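Local coordinates for CDP-glucose 4,6-dehydratase (Salmonella enterica subsp. enterica serovar Typhi, PDB 1WVG) that catalyses the NAD(+)-dependent conversion of CDP-D-glucose to CDP-4-dehydro-6-deoxy-D-glucose and water, a step towards CDP-3,6-dideoxy-D-mannose for the LPS O-antigen, at the adenosine-5-diphosphoribose site. Residues are numbered along the deposited sequence; one frame, centred on the assembly and turned at random.

The adenosine-5-diphosphoribose site. Residues 16-21, 40-42, 44, 64-67, 87-89, 91, 106, 130-131, 157, 161, 206. With APR (adenosine-5-diphosphoribose), chain B.
Adenine is read along its N1/N6 edge: the backbone N of Ile66 points almost straight at N1 (2.7 Å). The exocyclic N6 donates to Asp65 OD1 at 3.0 Å, arriving from above the carboxylate plane. Arg67 holds that carboxylate side-on, NE to OD1 and NH2 to OD2, the latter on its syn lone pair, and this grip on both oxygens fixes the group's rotation. The backbone N of Arg67 takes the anti lone pair of OD1, so three donors meet this oxygen.

At the adenosine ribose, Thr18 OG1 lies between the two hydroxyls, 3.2 Å from O3', and gives its own hydrogen to Leu41 O nearly along the C=O axis (2.7 Å). Phe20 N, within the Rossmann GxxGxxG loop where helix 20-31 begins, meets O2A of the alpha-phosphate at 2.6 Å; the helix end would favour the negative charge. Water 1 links Gly16 O to the beta-phosphate O2B.

Across the second ribose, the catalytic pair of the short-chain dehydrogenase family lines up: Tyr157 OH accepts from O2D (3.1 Å), and Lys161 NZ, held by Thr131 O, makes a weak bond to O3D.

Leu41 lays CG over one adenine face, 3.5 Å from the six-membered ring's centroid. Ala88 CB approaches the opposite face, off-centre at the N3 rim, and Pro91 CB abuts the second ribose. The pocket holds ADP-ribose, the NAD skeleton without nicotinamide, and so is where the enzyme binds its redox cofactor.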
ATOM      1  N   GLY A  16     -31.211   3.455  16.508  1.00 30.72           N
ATOM      2  CA  GLY A  16     -31.497   4.527  15.545  1.00 22.33           C
ATOM      3  C   GLY A  16     -32.655   4.267  14.542  1.00 23.90           C
ATOM      4  O   GLY A  16     -32.550   4.650  13.365  1.00 23.10           O
ATOM      5  N   HIS A  17     -33.758   3.645  15.023  1.00 30.24           N
ATOM      6  CA  HIS A  17     -34.958   3.293  14.246  1.00 33.86           C
ATOM      7  C   HIS A  17     -35.903   4.445  13.850  1.00 39.54           C
ATOM      8  O   HIS A  17     -36.699   4.344  12.901  1.00 34.95           O
ATOM      9  CB  HIS A  17     -35.765   2.222  14.992  1.00 35.67           C
ATOM     10  CG  HIS A  17     -36.407   2.797  16.222  1.00 42.62           C
ATOM     11  ND1 HIS A  17     -35.672   3.051  17.380  1.00 39.49           N
ATOM     12  CD2 HIS A  17     -37.697   3.173  16.439  1.00 40.15           C
ATOM     13  CE1 HIS A  17     -36.517   3.538  18.272  1.00 38.81           C
ATOM     14  NE2 HIS A  17     -37.736   3.624  17.739  1.00 40.72           N
ATOM     15  N   THR A  18     -35.826   5.540  14.591  1.00 44.15           N
ATOM     16  CA  THR A  18     -36.663   6.719  14.369  1.00 44.10           C
ATOM     17  C   THR A  18     -36.188   7.598  13.205  1.00 31.47           C
ATOM     18  O   THR A  18     -36.921   8.429  12.701  1.00 29.94           O
ATOM     19  CB  THR A  18     -36.901   7.507  15.702  1.00 32.34           C
ATOM     20  OG1 THR A  18     -35.685   8.008  16.205  1.00 29.26           O
ATOM     21  CG2 THR A  18     -37.472   6.612  16.811  1.00 24.43           C
ATOM     22  N   GLY A  19     -34.941   7.424  12.757  1.00 26.26           N
ATOM     23  CA  GLY A  19     -34.408   8.236  11.671  1.00 21.35           C
ATOM     24  C   GLY A  19     -34.822   7.749  10.289  1.00 42.06           C
ATOM     25  O   GLY A  19     -35.652   6.838  10.133  1.00 37.34           O
ATOM     26  N   PHE A  20     -34.221   8.355   9.264  1.00 31.84           N
ATOM     27  CA  PHE A  20     -34.565   7.973   7.888  1.00 27.75           C
ATOM     28  C   PHE A  20     -34.407   6.473   7.593  1.00 41.37           C
ATOM     29  O   PHE A  20     -35.370   5.727   7.437  1.00 45.02           O
ATOM     30  CB  PHE A  20     -33.775   8.809   6.880  1.00 19.70           C
ATOM     31  CG  PHE A  20     -34.027   8.537   5.421  1.00 30.91           C
ATOM     32  CD1 PHE A  20     -35.313   8.326   4.918  1.00 44.95           C
ATOM     33  CD2 PHE A  20     -32.969   8.525   4.513  1.00 29.66           C
ATOM     34  CE1 PHE A  20     -35.564   8.126   3.560  1.00 39.88           C
ATOM     35  CE2 PHE A  20     -33.198   8.334   3.150  1.00 44.12           C
ATOM     36  CZ  PHE A  20     -34.494   8.142   2.671  1.00 39.56           C
ATOM     37  N   LYS A  21     -33.156   6.038   7.527  1.00 25.30           N
ATOM     38  CA  LYS A  21     -32.834   4.677   7.223  1.00 22.58           C
ATOM     39  C   LYS A  21     -33.373   3.696   8.204  1.00 26.44           C
ATOM     40  O   LYS A  21     -33.770   2.612   7.806  1.00 24.80           O
ATOM     41  CB  LYS A  21     -31.340   4.516   7.199  1.00 34.91           C
ATOM     42  CG  LYS A  21     -30.688   5.527   6.280  1.00 57.30           C
ATOM     43  CD  LYS A  21     -29.617   4.900   5.414  1.00 72.28           C
ATOM     44  CE  LYS A  21     -28.531   4.224   6.232  1.00 41.01           C
ATOM     45  NZ  LYS A  21     -27.174   4.587   5.778  1.00 57.60           N
ATOM     46  N   ALA A  40     -33.745   4.528  20.226  1.00 36.31           N
ATOM     47  CA  ALA A  40     -33.279   5.783  19.675  1.00 32.64           C
ATOM     48  C   ALA A  40     -33.885   7.005  20.380  1.00 41.22           C
ATOM     49  O   ALA A  40     -34.710   6.918  21.280  1.00 43.12           O
ATOM     50  CB  ALA A  40     -33.724   5.774  18.207  1.00 28.14           C
ATOM     51  N   LEU A  41     -33.468   8.174  19.952  1.00 34.53           N
ATOM     52  CA  LEU A  41     -34.004   9.398  20.478  1.00 32.21           C
ATOM     53  C   LEU A  41     -35.252   9.653  19.663  1.00 32.36           C
ATOM     54  O   LEU A  41     -35.518   8.918  18.715  1.00 38.55           O
ATOM     55  CB  LEU A  41     -33.002  10.549  20.279  1.00 36.10           C
ATOM     56  CG  LEU A  41     -31.676  10.353  21.026  1.00 36.20           C
ATOM     57  CD1 LEU A  41     -30.967  11.693  21.193  1.00 35.07           C
ATOM     58  CD2 LEU A  41     -31.877   9.696  22.400  1.00 44.20           C
ATOM     59  N   ASP A  42     -36.018  10.678  19.986  1.00 38.74           N
ATOM     60  CA  ASP A  42     -37.225  10.942  19.207  1.00 50.87           C
ATOM     61  C   ASP A  42     -36.893  11.259  17.766  1.00 47.73           C
ATOM     62  O   ASP A  42     -35.764  11.681  17.523  1.00 48.33           O
ATOM     63  CB  ASP A  42     -38.059  12.093  19.777  1.00 62.37           C
ATOM     64  CG  ASP A  42     -38.937  11.669  20.901  1.00 98.17           C
ATOM     65  OD1 ASP A  42     -39.981  11.057  20.727  1.00100.00           O
ATOM     66  OD2 ASP A  42     -38.459  12.028  22.067  1.00100.00           O
ATOM     67  N   PRO A  44     -35.721  12.492  14.405  1.00 48.54           N
ATOM     68  CA  PRO A  44     -34.872  13.635  14.216  1.00 43.17           C
ATOM     69  C   PRO A  44     -35.538  14.747  13.439  1.00 50.68           C
ATOM     70  O   PRO A  44     -35.010  15.852  13.456  1.00 55.16           O
ATOM     71  CB  PRO A  44     -33.653  13.152  13.428  1.00 41.36           C
ATOM     72  CG  PRO A  44     -34.120  11.928  12.665  1.00 46.56           C
ATOM     73  CD  PRO A  44     -35.357  11.433  13.402  1.00 47.12           C
ATOM     74  N   GLY A  64     -34.394   6.411  23.823  1.00 31.54           N
ATOM     75  CA  GLY A  64     -33.307   6.441  24.768  1.00 39.06           C
ATOM     76  C   GLY A  64     -32.017   6.863  24.109  1.00 44.84           C
ATOM     77  O   GLY A  64     -31.914   6.792  22.885  1.00 32.66           O
ATOM     78  N   ASP A  65     -31.074   7.311  24.942  1.00 36.03           N
ATOM     79  CA  ASP A  65     -29.767   7.748  24.494  1.00 35.21           C
ATOM     80  C   ASP A  65     -28.719   6.618  24.424  1.00 35.12           C
ATOM     81  O   ASP A  65     -28.546   5.862  25.390  1.00 34.43           O
ATOM     82  CB  ASP A  65     -29.235   8.911  25.322  1.00 35.42           C
ATOM     83  CG  ASP A  65     -28.175   9.627  24.539  1.00 44.44           C
ATOM     84  OD1 ASP A  65     -27.186   9.092  24.066  1.00 48.79           O
ATOM     85  OD2 ASP A  65     -28.490  10.863  24.320  1.00 39.65           O
ATOM     86  N   ILE A  66     -28.042   6.502  23.255  1.00 31.43           N
ATOM     87  CA  ILE A  66     -27.020   5.480  23.008  1.00 26.15           C
ATOM     88  C   ILE A  66     -25.874   5.562  24.017  1.00 30.78           C
ATOM     89  O   ILE A  66     -25.221   4.583  24.416  1.00 31.91           O
ATOM     90  CB  ILE A  66     -26.588   5.475  21.534  1.00 26.89           C
ATOM     91  CG1 ILE A  66     -26.158   4.080  21.109  1.00 30.46           C
ATOM     92  CG2 ILE A  66     -25.490   6.474  21.259  1.00 24.09           C
ATOM     93  CD1 ILE A  66     -27.292   3.340  20.407  1.00 74.20           C
ATOM     94  N   ARG A  67     -25.684   6.777  24.493  1.00 30.34           N
ATOM     95  CA  ARG A  67     -24.674   7.072  25.484  1.00 29.84           C
ATOM     96  C   ARG A  67     -24.981   6.614  26.897  1.00 28.24           C
ATOM     97  O   ARG A  67     -24.136   6.832  27.747  1.00 27.32           O
ATOM     98  CB  ARG A  67     -24.172   8.500  25.399  1.00 31.17           C
ATOM     99  CG  ARG A  67     -23.735   8.819  23.967  1.00 21.80           C
ATOM    100  CD  ARG A  67     -23.635  10.311  23.717  1.00 34.97           C
ATOM    101  NE  ARG A  67     -24.948  10.935  23.660  1.00 40.78           N
ATOM    102  CZ  ARG A  67     -25.131  12.214  23.403  1.00 57.91           C
ATOM    103  NH1 ARG A  67     -24.105  13.037  23.188  1.00 44.37           N
ATOM    104  NH2 ARG A  67     -26.367  12.684  23.366  1.00 46.50           N
ATOM    105  N   MET A  87     -27.601   1.525  14.113  1.00 27.55           N
ATOM    106  CA  MET A  87     -27.616   2.750  13.315  1.00 27.32           C
ATOM    107  C   MET A  87     -27.761   4.104  14.000  1.00 31.70           C
ATOM    108  O   MET A  87     -27.862   5.097  13.262  1.00 26.83           O
ATOM    109  CB  MET A  87     -28.513   2.770  12.092  1.00 31.50           C
ATOM    110  CG  MET A  87     -28.944   1.408  11.640  1.00 45.42           C
ATOM    111  SD  MET A  87     -30.004   1.633  10.199  1.00 58.86           S
ATOM    112  CE  MET A  87     -31.122   0.290  10.626  1.00 61.58           C
ATOM    113  N   ALA A  88     -27.778   4.164  15.350  1.00 29.84           N
ATOM    114  CA  ALA A  88     -27.896   5.459  16.047  1.00 23.53           C
ATOM    115  C   ALA A  88     -26.631   6.282  15.802  1.00 22.93           C
ATOM    116  O   ALA A  88     -25.514   5.839  16.100  1.00 28.89           O
ATOM    117  CB  ALA A  88     -28.216   5.318  17.528  1.00 23.10           C
ATOM    118  N   ALA A  89     -26.803   7.460  15.211  1.00 22.07           N
ATOM    119  CA  ALA A  89     -25.656   8.260  14.894  1.00 22.84           C
ATOM    120  C   ALA A  89     -26.005   9.690  14.720  1.00 26.28           C
ATOM    121  O   ALA A  89     -27.131   9.980  14.374  1.00 28.58           O
ATOM    122  CB  ALA A  89     -25.205   7.845  13.509  1.00 24.16           C
ATOM    123  N   PRO A  91     -25.458  12.151  12.281  1.00 38.59           N
ATOM    124  CA  PRO A  91     -25.077  12.046  10.867  1.00 42.13           C
ATOM    125  C   PRO A  91     -24.656  13.276  10.032  1.00 45.07           C
ATOM    126  O   PRO A  91     -24.242  13.136   8.869  1.00 40.91           O
ATOM    127  CB  PRO A  91     -26.306  11.397  10.226  1.00 42.27           C
ATOM    128  CG  PRO A  91     -27.478  11.841  11.098  1.00 47.39           C
ATOM    129  CD  PRO A  91     -26.923  12.270  12.456  1.00 31.54           C
ATOM    130  N   THR A 106     -21.430  10.307  20.539  1.00 19.27           N
ATOM    131  CA  THR A 106     -22.546   9.576  19.945  1.00 23.26           C
ATOM    132  C   THR A 106     -22.071   8.462  19.036  1.00 31.32           C
ATOM    133  O   THR A 106     -22.392   7.299  19.233  1.00 25.74           O
ATOM    134  CB  THR A 106     -23.522  10.482  19.166  1.00 22.64           C
ATOM    135  OG1 THR A 106     -24.107  11.429  20.057  1.00 34.22           O
ATOM    136  CG2 THR A 106     -24.625   9.595  18.597  1.00 20.63           C
ATOM    137  N   ILE A 130     -23.559  -0.193  11.212  1.00 19.07           N
ATOM    138  CA  ILE A 130     -23.646   0.793  10.144  1.00 22.09           C
ATOM    139  C   ILE A 130     -22.672   1.925  10.309  1.00 29.82           C
ATOM    140  O   ILE A 130     -22.748   2.700  11.263  1.00 36.42           O
ATOM    141  CB  ILE A 130     -25.049   1.368   9.974  1.00 22.56           C
ATOM    142  CG1 ILE A 130     -25.889   0.402   9.152  1.00 20.91           C
ATOM    143  CG2 ILE A 130     -24.960   2.680   9.204  1.00 29.49           C
ATOM    144  CD1 ILE A 130     -26.051  -0.927   9.873  1.00 26.27           C
ATOM    145  N   THR A 131     -21.758   2.051   9.365  1.00 24.81           N
ATOM    146  CA  THR A 131     -20.830   3.151   9.499  1.00 25.67           C
ATOM    147  C   THR A 131     -21.127   4.205   8.438  1.00 36.14           C
ATOM    148  O   THR A 131     -22.138   4.919   8.534  1.00 22.23           O
ATOM    149  CB  THR A 131     -19.346   2.746   9.566  1.00 21.67           C
ATOM    150  OG1 THR A 131     -19.041   2.105   8.349  1.00 23.03           O
ATOM    151  CG2 THR A 131     -19.053   1.774  10.713  1.00 17.96           C
ATOM    152  N   TYR A 157     -17.405  14.372  11.677  1.00 23.89           N
ATOM    153  CA  TYR A 157     -18.361  13.332  11.376  1.00 22.67           C
ATOM    154  C   TYR A 157     -17.669  12.095  10.720  1.00 23.31           C
ATOM    155  O   TYR A 157     -17.745  10.945  11.186  1.00 18.19           O
ATOM    156  CB  TYR A 157     -19.494  13.947  10.530  1.00 22.19           C
ATOM    157  CG  TYR A 157     -20.263  12.839   9.894  1.00 25.49           C
ATOM    158  CD1 TYR A 157     -21.125  12.059  10.664  1.00 29.79           C
ATOM    159  CD2 TYR A 157     -20.067  12.513   8.549  1.00 30.31           C
ATOM    160  CE1 TYR A 157     -21.814  11.001  10.069  1.00 41.15           C
ATOM    161  CE2 TYR A 157     -20.741  11.454   7.941  1.00 31.39           C
ATOM    162  CZ  TYR A 157     -21.620  10.698   8.716  1.00 49.19           C
ATOM    163  OH  TYR A 157     -22.290   9.655   8.129  1.00 37.35           O
ATOM    164  N   LYS A 161     -16.693   8.177  12.181  1.00 19.36           N
ATOM    165  CA  LYS A 161     -17.006   6.935  11.475  1.00 21.57           C
ATOM    166  C   LYS A 161     -15.739   6.077  11.264  1.00 22.73           C
ATOM    167  O   LYS A 161     -15.768   4.843  11.281  1.00 16.35           O
ATOM    168  CB  LYS A 161     -17.746   7.222  10.173  1.00 20.98           C
ATOM    169  CG  LYS A 161     -19.091   7.848  10.500  1.00 29.87           C
ATOM    170  CD  LYS A 161     -20.068   6.850  11.101  1.00 18.81           C
ATOM    171  CE  LYS A 161     -21.511   7.249  10.831  1.00 29.19           C
ATOM    172  NZ  LYS A 161     -22.471   6.139  11.018  1.00 32.58           N
ATOM    173  N   ARG A 206     -30.221  19.072   2.350  1.00 57.25           N
ATOM    174  CA  ARG A 206     -29.927  17.829   1.635  1.00 48.32           C
ATOM    175  C   ARG A 206     -30.450  18.052   0.207  1.00 48.57           C
ATOM    176  O   ARG A 206     -31.593  18.480  -0.024  1.00 46.12           O
ATOM    177  CB  ARG A 206     -30.368  16.514   2.320  1.00 43.76           C
ATOM    178  CG  ARG A 206     -29.208  15.592   2.790  1.00 77.30           C
ATOM    179  CD  ARG A 206     -29.581  14.183   3.332  1.00100.00           C
ATOM    180  NE  ARG A 206     -28.773  13.696   4.489  1.00100.00           N
ATOM    181  CZ  ARG A 206     -29.085  12.758   5.433  1.00100.00           C
ATOM    182  NH1 ARG A 206     -30.230  12.048   5.486  1.00 52.24           N
ATOM    183  NH2 ARG A 206     -28.178  12.504   6.378  1.00 77.68           N
TER
HETATM  184  N1  APR B1400     -28.810   8.052  21.144  1.00 30.74           N
HETATM  185  C2  APR B1400     -29.658   7.255  20.425  1.00 20.37           C
HETATM  186  N3  APR B1400     -30.036   7.360  19.192  1.00 25.39           N
HETATM  187  C4  APR B1400     -29.485   8.453  18.633  1.00 25.18           C
HETATM  188  C5  APR B1400     -28.637   9.363  19.237  1.00 17.68           C
HETATM  189  C6  APR B1400     -28.274   9.165  20.575  1.00 25.16           C
HETATM  190  N6  APR B1400     -27.429   9.996  21.215  1.00 22.66           N
HETATM  191  N7  APR B1400     -28.242  10.352  18.351  1.00 25.33           N
HETATM  192  C8  APR B1400     -28.890  10.027  17.212  1.00 17.57           C
HETATM  193  N9  APR B1400     -29.686   8.921  17.335  1.00 26.61           N
HETATM  194  C1' APR B1400     -30.630   8.341  16.365  1.00 39.36           C
HETATM  195  C2' APR B1400     -31.778   9.254  15.938  1.00 29.42           C
HETATM  196  O2' APR B1400     -32.814   9.390  16.954  1.00 29.90           O
HETATM  197  C3' APR B1400     -32.244   8.468  14.696  1.00 32.65           C
HETATM  198  O3' APR B1400     -32.855   7.176  14.949  1.00 38.08           O
HETATM  199  O4' APR B1400     -29.975   8.059  15.182  1.00 29.00           O
HETATM  200  C4' APR B1400     -30.875   8.249  14.056  1.00 27.46           C
HETATM  201  C5' APR B1400     -30.392   9.364  13.156  1.00 24.38           C
HETATM  202  O5' APR B1400     -31.205   9.297  11.969  1.00 33.75           O
HETATM  203  PA  APR B1400     -31.084  10.309  10.741  1.00 40.16           P
HETATM  204  O1A APR B1400     -30.714  11.681  11.243  1.00100.00           O
HETATM  205  O2A APR B1400     -32.338  10.089   9.879  1.00 31.39           O
HETATM  206  O3A APR B1400     -29.883   9.761   9.941  1.00 95.31           O
HETATM  207  PB  APR B1400     -29.711   8.412   9.044  1.00 65.48           P
HETATM  208  O1B APR B1400     -29.693   8.854   7.592  1.00 58.46           O
HETATM  209  O2B APR B1400     -30.710   7.381   9.542  1.00 65.40           O
HETATM  210  O5D APR B1400     -28.248   8.001   9.506  1.00 71.56           O
HETATM  211  C5D APR B1400     -27.965   6.870  10.354  1.00 63.92           C
HETATM  212  O4D APR B1400     -25.909   5.686  10.021  1.00 66.12           O
HETATM  213  O1D APR B1400     -26.503   5.246   7.855  1.00100.00           O
HETATM  214  C1D APR B1400     -25.544   5.908   8.690  1.00100.00           C
HETATM  215  O2D APR B1400     -24.788   7.989   7.546  1.00100.00           O
HETATM  216  C2D APR B1400     -25.760   7.371   8.417  1.00 46.60           C
HETATM  217  O3D APR B1400     -24.499   8.420  10.299  1.00 65.11           O
HETATM  218  C3D APR B1400     -25.788   8.020   9.808  1.00 64.41           C
HETATM  219  C4D APR B1400     -26.476   6.900  10.577  1.00100.00           C
HETATM  220  O   HOH W   1     -32.090   6.020  11.144  1.00 28.33           O
HETATM  221  O   HOH W   2     -25.350  11.156   7.209  1.00 46.47           O